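Local coordinates for putative glutathione-regulated potassium-efflux system protein KefB (Vibrio parahaemolyticus RIMD 2210633, PDB 3C85) that binds AMP through its TrkA-N domain, the part present here, and as a whole probably works as a potassium-efflux antiporter, at residues 133-145 / 152-164. Sequence-based numbering, arbitrary orientation.
Sequences GQIAAIAEYPDQL and GVDAAFNIYSEAG
Parallel strand pairing joins A136-A139 to A155-N158 in a beta-alpha-beta unit of the Rossmann-like TrkA-N domain. Backbone bonds include F157 N to A137 O (2.9 Å). I159 N extends the pairing into the helix, reaching A139 O at 2.8 Å with a nearly straight N-H...O angle (170°). At the other end D154 N binds I135 O, and D154 OD2 takes I135 N at 2.8 Å through the anti lone pair.

N158 ends its strand and caps helix 159-175. Its OD1 accepts from S161 N and, weakly, Y160 N. N158 CG is turned anti to its own N (chi1 -176°), carrying the amide to E140 O, which ND2 bonds weakly. Extended E140 crosses Y160 at a slant, its carboxylate turned 46° from the ring. Y160 OH donates to E140 OE2 (2.8 Å), at the ring edge. I138, on the same face as F157, crosses I159 at about a right angle, with I138 CG1 3.6 Å from I159 CG1. On the face of A137 and A156, L145 CD2 meets A156 CB (3.8 Å).

Strand 134-139 also pairs with strand 108-111, while 155-158 is an edge strand within this chain. Helix 49-62 packs on I138. H170 of the second subunit stacks on F157 and bonds E162.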
ATOM      1  N   GLY A 133      20.207   3.037  14.607  1.00 37.53           N
ATOM      2  CA  GLY A 133      19.940   3.341  13.234  1.00 33.49           C
ATOM      3  C   GLY A 133      18.628   4.054  13.036  1.00 32.19           C
ATOM      4  O   GLY A 133      18.152   4.747  13.886  1.00 29.98           O
ATOM      5  N   GLN A 134      18.075   3.853  11.864  1.00 29.54           N
ATOM      6  CA  GLN A 134      16.875   4.536  11.444  1.00 29.57           C
ATOM      7  C   GLN A 134      15.659   3.654  11.680  1.00 27.70           C
ATOM      8  O   GLN A 134      15.771   2.481  11.808  1.00 27.37           O
ATOM      9  CB  GLN A 134      17.005   4.963   9.991  1.00 28.57           C
ATOM     10  CG  GLN A 134      18.217   5.837   9.709  1.00 32.93           C
ATOM     11  CD  GLN A 134      18.254   6.389   8.340  1.00 32.86           C
ATOM     12  OE1 GLN A 134      17.978   7.540   8.143  1.00 41.66           O
ATOM     13  NE2 GLN A 134      18.595   5.590   7.396  1.00 33.58           N
ATOM     14  N   ILE A 135      14.511   4.263  11.774  1.00 26.54           N
ATOM     15  CA  ILE A 135      13.286   3.548  11.990  1.00 25.93           C
ATOM     16  C   ILE A 135      12.224   4.150  11.083  1.00 25.55           C
ATOM     17  O   ILE A 135      12.110   5.333  10.994  1.00 25.06           O
ATOM     18  CB  ILE A 135      12.829   3.695  13.395  1.00 25.62           C
ATOM     19  CG1 ILE A 135      13.886   3.231  14.377  1.00 26.41           C
ATOM     20  CG2 ILE A 135      11.588   3.008  13.602  1.00 24.17           C
ATOM     21  CD1 ILE A 135      13.608   3.629  15.783  1.00 27.79           C
ATOM     22  N   ALA A 136      11.478   3.295  10.418  1.00 25.47           N
ATOM     23  CA  ALA A 136      10.318   3.683   9.656  1.00 24.55           C
ATOM     24  C   ALA A 136       9.078   2.928  10.078  1.00 24.32           C
ATOM     25  O   ALA A 136       9.137   1.853  10.541  1.00 24.65           O
ATOM     26  CB  ALA A 136      10.542   3.566   8.249  1.00 24.66           C
ATOM     27  N   ALA A 137       7.951   3.577   9.926  1.00 24.56           N
ATOM     28  CA  ALA A 137       6.668   3.083  10.425  1.00 23.42           C
ATOM     29  C   ALA A 137       5.560   3.301   9.408  1.00 23.67           C
ATOM     30  O   ALA A 137       5.668   4.147   8.492  1.00 22.08           O
ATOM     31  CB  ALA A 137       6.339   3.747  11.721  1.00 24.38           C
ATOM     32  N   ILE A 138       4.489   2.541   9.551  1.00 22.98           N
ATOM     33  CA  ILE A 138       3.369   2.644   8.656  1.00 23.67           C
ATOM     34  C   ILE A 138       2.143   2.578   9.512  1.00 24.24           C
ATOM     35  O   ILE A 138       2.111   1.863  10.443  1.00 25.43           O
ATOM     36  CB  ILE A 138       3.389   1.536   7.594  1.00 23.25           C
ATOM     37  CG1 ILE A 138       2.524   1.863   6.392  1.00 23.99           C
ATOM     38  CG2 ILE A 138       3.092   0.206   8.180  1.00 25.10           C
ATOM     39  CD1 ILE A 138       2.825   1.043   5.235  1.00 24.58           C
ATOM     40  N   ALA A 139       1.153   3.386   9.195  1.00 23.24           N
ATOM     41  CA  ALA A 139      -0.065   3.425   9.947  1.00 22.39           C
ATOM     42  C   ALA A 139      -1.286   3.857   9.115  1.00 22.74           C
ATOM     43  O   ALA A 139      -1.177   4.119   7.974  1.00 22.01           O
ATOM     44  CB  ALA A 139       0.095   4.296  11.133  1.00 22.64           C
ATOM     45  N   GLU A 140      -2.428   3.916   9.758  1.00 23.04           N
ATOM     46  CA  GLU A 140      -3.686   4.170   9.091  1.00 24.14           C
ATOM     47  C   GLU A 140      -4.097   5.620   8.857  1.00 23.33           C
ATOM     48  O   GLU A 140      -4.730   5.932   7.900  1.00 21.58           O
ATOM     49  CB  GLU A 140      -4.800   3.468   9.829  1.00 24.86           C
ATOM     50  CG  GLU A 140      -4.788   2.030   9.690  1.00 29.61           C
ATOM     51  CD  GLU A 140      -6.088   1.441  10.084  1.00 34.95           C
ATOM     52  OE1 GLU A 140      -6.383   1.398  11.262  1.00 37.69           O
ATOM     53  OE2 GLU A 140      -6.846   1.089   9.198  1.00 36.72           O
ATOM     54  N   TYR A 141      -3.742   6.462   9.806  1.00 23.39           N
ATOM     55  CA  TYR A 141      -4.267   7.797   9.927  1.00 23.59           C
ATOM     56  C   TYR A 141      -3.180   8.826  10.200  1.00 22.74           C
ATOM     57  O   TYR A 141      -2.215   8.526  10.836  1.00 21.97           O
ATOM     58  CB  TYR A 141      -5.293   7.863  11.046  1.00 25.81           C
ATOM     59  CG  TYR A 141      -6.482   6.947  10.902  1.00 28.54           C
ATOM     60  CD1 TYR A 141      -7.431   7.165   9.935  1.00 32.11           C
ATOM     61  CD2 TYR A 141      -6.669   5.904  11.745  1.00 31.38           C
ATOM     62  CE1 TYR A 141      -8.536   6.336   9.821  1.00 34.63           C
ATOM     63  CE2 TYR A 141      -7.743   5.084  11.640  1.00 33.00           C
ATOM     64  CZ  TYR A 141      -8.680   5.295  10.679  1.00 33.62           C
ATOM     65  OH  TYR A 141      -9.769   4.467  10.573  1.00 35.71           O
ATOM     66  N   PRO A 142      -3.390  10.038   9.715  1.00 22.68           N
ATOM     67  CA  PRO A 142      -2.388  11.090   9.925  1.00 22.50           C
ATOM     68  C   PRO A 142      -2.018  11.269  11.408  1.00 22.91           C
ATOM     69  O   PRO A 142      -0.837  11.405  11.696  1.00 22.49           O
ATOM     70  CB  PRO A 142      -3.087  12.344   9.403  1.00 22.44           C
ATOM     71  CG  PRO A 142      -3.978  11.819   8.290  1.00 23.38           C
ATOM     72  CD  PRO A 142      -4.502  10.497   8.861  1.00 21.97           C
ATOM     73  N   ASP A 143      -2.980  11.206  12.341  1.00 22.68           N
ATOM     74  CA  ASP A 143      -2.593  11.403  13.755  1.00 23.51           C
ATOM     75  C   ASP A 143      -1.630  10.321  14.262  1.00 23.22           C
ATOM     76  O   ASP A 143      -0.681  10.601  15.018  1.00 23.50           O
ATOM     77  CB  ASP A 143      -3.768  11.700  14.738  1.00 22.72           C
ATOM     78  CG  ASP A 143      -4.847  10.649  14.753  1.00 25.48           C
ATOM     79  OD1 ASP A 143      -4.704   9.587  14.084  1.00 26.03           O
ATOM     80  OD2 ASP A 143      -5.898  10.918  15.423  1.00 25.46           O
ATOM     81  N   GLN A 144      -1.851   9.095  13.823  1.00 23.02           N
ATOM     82  CA  GLN A 144      -0.955   7.999  14.157  1.00 22.72           C
ATOM     83  C   GLN A 144       0.441   8.251  13.576  1.00 22.64           C
ATOM     84  O   GLN A 144       1.457   8.016  14.243  1.00 21.82           O
ATOM     85  CB  GLN A 144      -1.533   6.696  13.634  1.00 22.98           C
ATOM     86  CG  GLN A 144      -2.824   6.191  14.357  1.00 23.37           C
ATOM     87  CD  GLN A 144      -3.407   4.963  13.665  1.00 25.32           C
ATOM     88  OE1 GLN A 144      -3.184   4.751  12.481  1.00 26.04           O
ATOM     89  NE2 GLN A 144      -4.140   4.145  14.413  1.00 23.50           N
ATOM     90  N   LEU A 145       0.502   8.735  12.345  1.00 21.94           N
ATOM     91  CA  LEU A 145       1.795   8.927  11.682  1.00 22.04           C
ATOM     92  C   LEU A 145       2.564  10.064  12.338  1.00 21.86           C
ATOM     93  O   LEU A 145       3.760   9.930  12.616  1.00 21.09           O
ATOM     94  CB  LEU A 145       1.597   9.218  10.190  1.00 21.35           C
ATOM     95  CG  LEU A 145       1.170   8.027   9.273  1.00 25.36           C
ATOM     96  CD1 LEU A 145       1.309   8.495   7.819  1.00 24.86           C
ATOM     97  CD2 LEU A 145       2.026   6.820   9.505  1.00 28.39           C
ATOM     98  N   GLY A 152       9.749   9.620  17.679  1.00 29.66           N
ATOM     99  CA  GLY A 152      11.119   9.382  17.252  1.00 29.41           C
ATOM    100  C   GLY A 152      11.386   8.551  16.018  1.00 29.36           C
ATOM    101  O   GLY A 152      12.542   8.212  15.787  1.00 29.86           O
ATOM    102  N   VAL A 153      10.372   8.200  15.213  1.00 28.19           N
ATOM    103  CA  VAL A 153      10.696   7.449  13.973  1.00 27.72           C
ATOM    104  C   VAL A 153      11.228   8.446  12.946  1.00 27.20           C
ATOM    105  O   VAL A 153      10.903   9.644  13.031  1.00 27.18           O
ATOM    106  CB  VAL A 153       9.507   6.600  13.374  1.00 28.05           C
ATOM    107  CG1 VAL A 153       8.836   5.665  14.437  1.00 28.41           C
ATOM    108  CG2 VAL A 153       8.504   7.451  12.660  1.00 26.60           C
ATOM    109  N   ASP A 154      12.025   7.976  11.989  1.00 26.78           N
ATOM    110  CA  ASP A 154      12.594   8.840  10.941  1.00 26.74           C
ATOM    111  C   ASP A 154      11.667   9.109   9.738  1.00 26.84           C
ATOM    112  O   ASP A 154      11.731  10.186   9.091  1.00 26.96           O
ATOM    113  CB  ASP A 154      13.920   8.260  10.476  1.00 27.57           C
ATOM    114  CG  ASP A 154      14.927   8.091  11.634  1.00 27.94           C
ATOM    115  OD1 ASP A 154      15.562   9.072  12.013  1.00 32.91           O
ATOM    116  OD2 ASP A 154      15.073   6.988  12.189  1.00 28.39           O
ATOM    117  N   ALA A 155      10.812   8.145   9.417  1.00 25.52           N
ATOM    118  CA  ALA A 155       9.888   8.275   8.295  1.00 24.42           C
ATOM    119  C   ALA A 155       8.600   7.550   8.618  1.00 24.12           C
ATOM    120  O   ALA A 155       8.643   6.501   9.209  1.00 24.31           O
ATOM    121  CB  ALA A 155      10.494   7.687   7.022  1.00 24.41           C
ATOM    122  N   ALA A 156       7.452   8.106   8.223  1.00 23.50           N
ATOM    123  CA  ALA A 156       6.177   7.476   8.541  1.00 22.86           C
ATOM    124  C   ALA A 156       5.260   7.551   7.322  1.00 22.79           C
ATOM    125  O   ALA A 156       5.092   8.635   6.769  1.00 23.82           O
ATOM    126  CB  ALA A 156       5.550   8.210   9.733  1.00 22.81           C
ATOM    127  N   PHE A 157       4.648   6.422   6.923  1.00 21.32           N
ATOM    128  CA  PHE A 157       3.896   6.367   5.679  1.00 21.58           C
ATOM    129  C   PHE A 157       2.537   5.818   5.953  1.00 20.52           C
ATOM    130  O   PHE A 157       2.322   5.111   6.935  1.00 20.60           O
ATOM    131  CB  PHE A 157       4.651   5.508   4.665  1.00 22.04           C
ATOM    132  CG  PHE A 157       5.938   6.146   4.224  1.00 25.56           C
ATOM    133  CD1 PHE A 157       5.911   7.317   3.428  1.00 27.74           C
ATOM    134  CD2 PHE A 157       7.157   5.624   4.635  1.00 26.73           C
ATOM    135  CE1 PHE A 157       7.075   7.931   3.040  1.00 31.84           C
ATOM    136  CE2 PHE A 157       8.354   6.239   4.238  1.00 28.22           C
ATOM    137  CZ  PHE A 157       8.300   7.389   3.435  1.00 30.56           C
ATOM    138  N   ASN A 158       1.593   6.163   5.121  1.00 21.13           N
ATOM    139  CA  ASN A 158       0.220   5.727   5.368  1.00 19.59           C
ATOM    140  C   ASN A 158      -0.056   4.421   4.625  1.00 20.18           C
ATOM    141  O   ASN A 158       0.243   4.334   3.421  1.00 18.84           O
ATOM    142  CB  ASN A 158      -0.740   6.817   4.851  1.00 20.30           C
ATOM    143  CG  ASN A 158      -2.169   6.490   5.146  1.00 19.87           C
ATOM    144  OD1 ASN A 158      -2.764   5.623   4.482  1.00 22.35           O
ATOM    145  ND2 ASN A 158      -2.749   7.180   6.144  1.00 20.63           N
ATOM    146  N   ILE A 159      -0.604   3.414   5.322  1.00 18.83           N
ATOM    147  CA  ILE A 159      -0.843   2.079   4.714  1.00 19.23           C
ATOM    148  C   ILE A 159      -1.623   2.199   3.385  1.00 19.23           C
ATOM    149  O   ILE A 159      -1.264   1.584   2.364  1.00 18.89           O
ATOM    150  CB  ILE A 159      -1.668   1.200   5.670  1.00 20.49           C
ATOM    151  CG1 ILE A 159      -0.878   0.833   6.932  1.00 20.83           C
ATOM    152  CG2 ILE A 159      -2.215  -0.091   4.961  1.00 20.30           C
ATOM    153  CD1 ILE A 159      -1.762   0.204   7.992  1.00 20.87           C
ATOM    154  N   TYR A 160      -2.698   2.987   3.392  1.00 19.95           N
ATOM    155  CA  TYR A 160      -3.606   3.063   2.224  1.00 20.30           C
ATOM    156  C   TYR A 160      -3.058   3.921   1.086  1.00 19.89           C
ATOM    157  O   TYR A 160      -3.264   3.584  -0.051  1.00 18.94           O
ATOM    158  CB  TYR A 160      -5.007   3.515   2.663  1.00 22.03           C
ATOM    159  CG  TYR A 160      -5.478   2.565   3.726  1.00 23.39           C
ATOM    160  CD1 TYR A 160      -5.926   1.276   3.386  1.00 24.49           C
ATOM    161  CD2 TYR A 160      -5.419   2.927   5.064  1.00 23.95           C
ATOM    162  CE1 TYR A 160      -6.296   0.376   4.361  1.00 25.35           C
ATOM    163  CE2 TYR A 160      -5.806   2.034   6.059  1.00 28.84           C
ATOM    164  CZ  TYR A 160      -6.228   0.771   5.693  1.00 28.35           C
ATOM    165  OH  TYR A 160      -6.579  -0.076   6.686  1.00 30.16           O
ATOM    166  N   SER A 161      -2.336   4.999   1.403  1.00 18.90           N
ATOM    167  CA  SER A 161      -1.634   5.777   0.373  1.00 19.10           C
ATOM    168  C   SER A 161      -0.612   4.937  -0.354  1.00 18.67           C
ATOM    169  O   SER A 161      -0.528   4.956  -1.587  1.00 19.26           O
ATOM    170  CB  SER A 161      -0.935   6.991   1.010  1.00 19.14           C
ATOM    171  OG  SER A 161      -1.904   7.828   1.636  1.00 20.75           O
ATOM    172  N   GLU A 162       0.191   4.218   0.418  1.00 19.49           N
ATOM    173  CA  GLU A 162       1.206   3.302  -0.128  1.00 20.40           C
ATOM    174  C   GLU A 162       0.561   2.205  -0.972  1.00 20.65           C
ATOM    175  O   GLU A 162       1.062   1.877  -2.063  1.00 21.68           O
ATOM    176  CB  GLU A 162       2.044   2.688   1.020  1.00 20.50           C
ATOM    177  CG  GLU A 162       2.915   3.758   1.769  1.00 22.13           C
ATOM    178  CD  GLU A 162       3.808   4.564   0.812  1.00 26.06           C
ATOM    179  OE1 GLU A 162       4.453   3.963  -0.085  1.00 30.65           O
ATOM    180  OE2 GLU A 162       3.868   5.812   0.953  1.00 28.24           O
ATOM    181  N   ALA A 163      -0.522   1.626  -0.473  1.00 18.90           N
ATOM    182  CA  ALA A 163      -1.283   0.653  -1.263  1.00 20.64           C
ATOM    183  C   ALA A 163      -1.697   1.198  -2.653  1.00 20.53           C
ATOM    184  O   ALA A 163      -1.497   0.529  -3.648  1.00 20.51           O
ATOM    185  CB  ALA A 163      -2.500   0.178  -0.492  1.00 19.62           C
ATOM    186  N   GLY A 164      -2.265   2.396  -2.705  1.00 20.46           N
ATOM    187  CA  GLY A 164      -2.715   3.005  -3.958  1.00 20.75           C
ATOM    188  C   GLY A 164      -1.560   3.279  -4.897  1.00 21.81           C
ATOM    189  O   GLY A 164      -1.659   3.037  -6.136  1.00 21.87           O
TER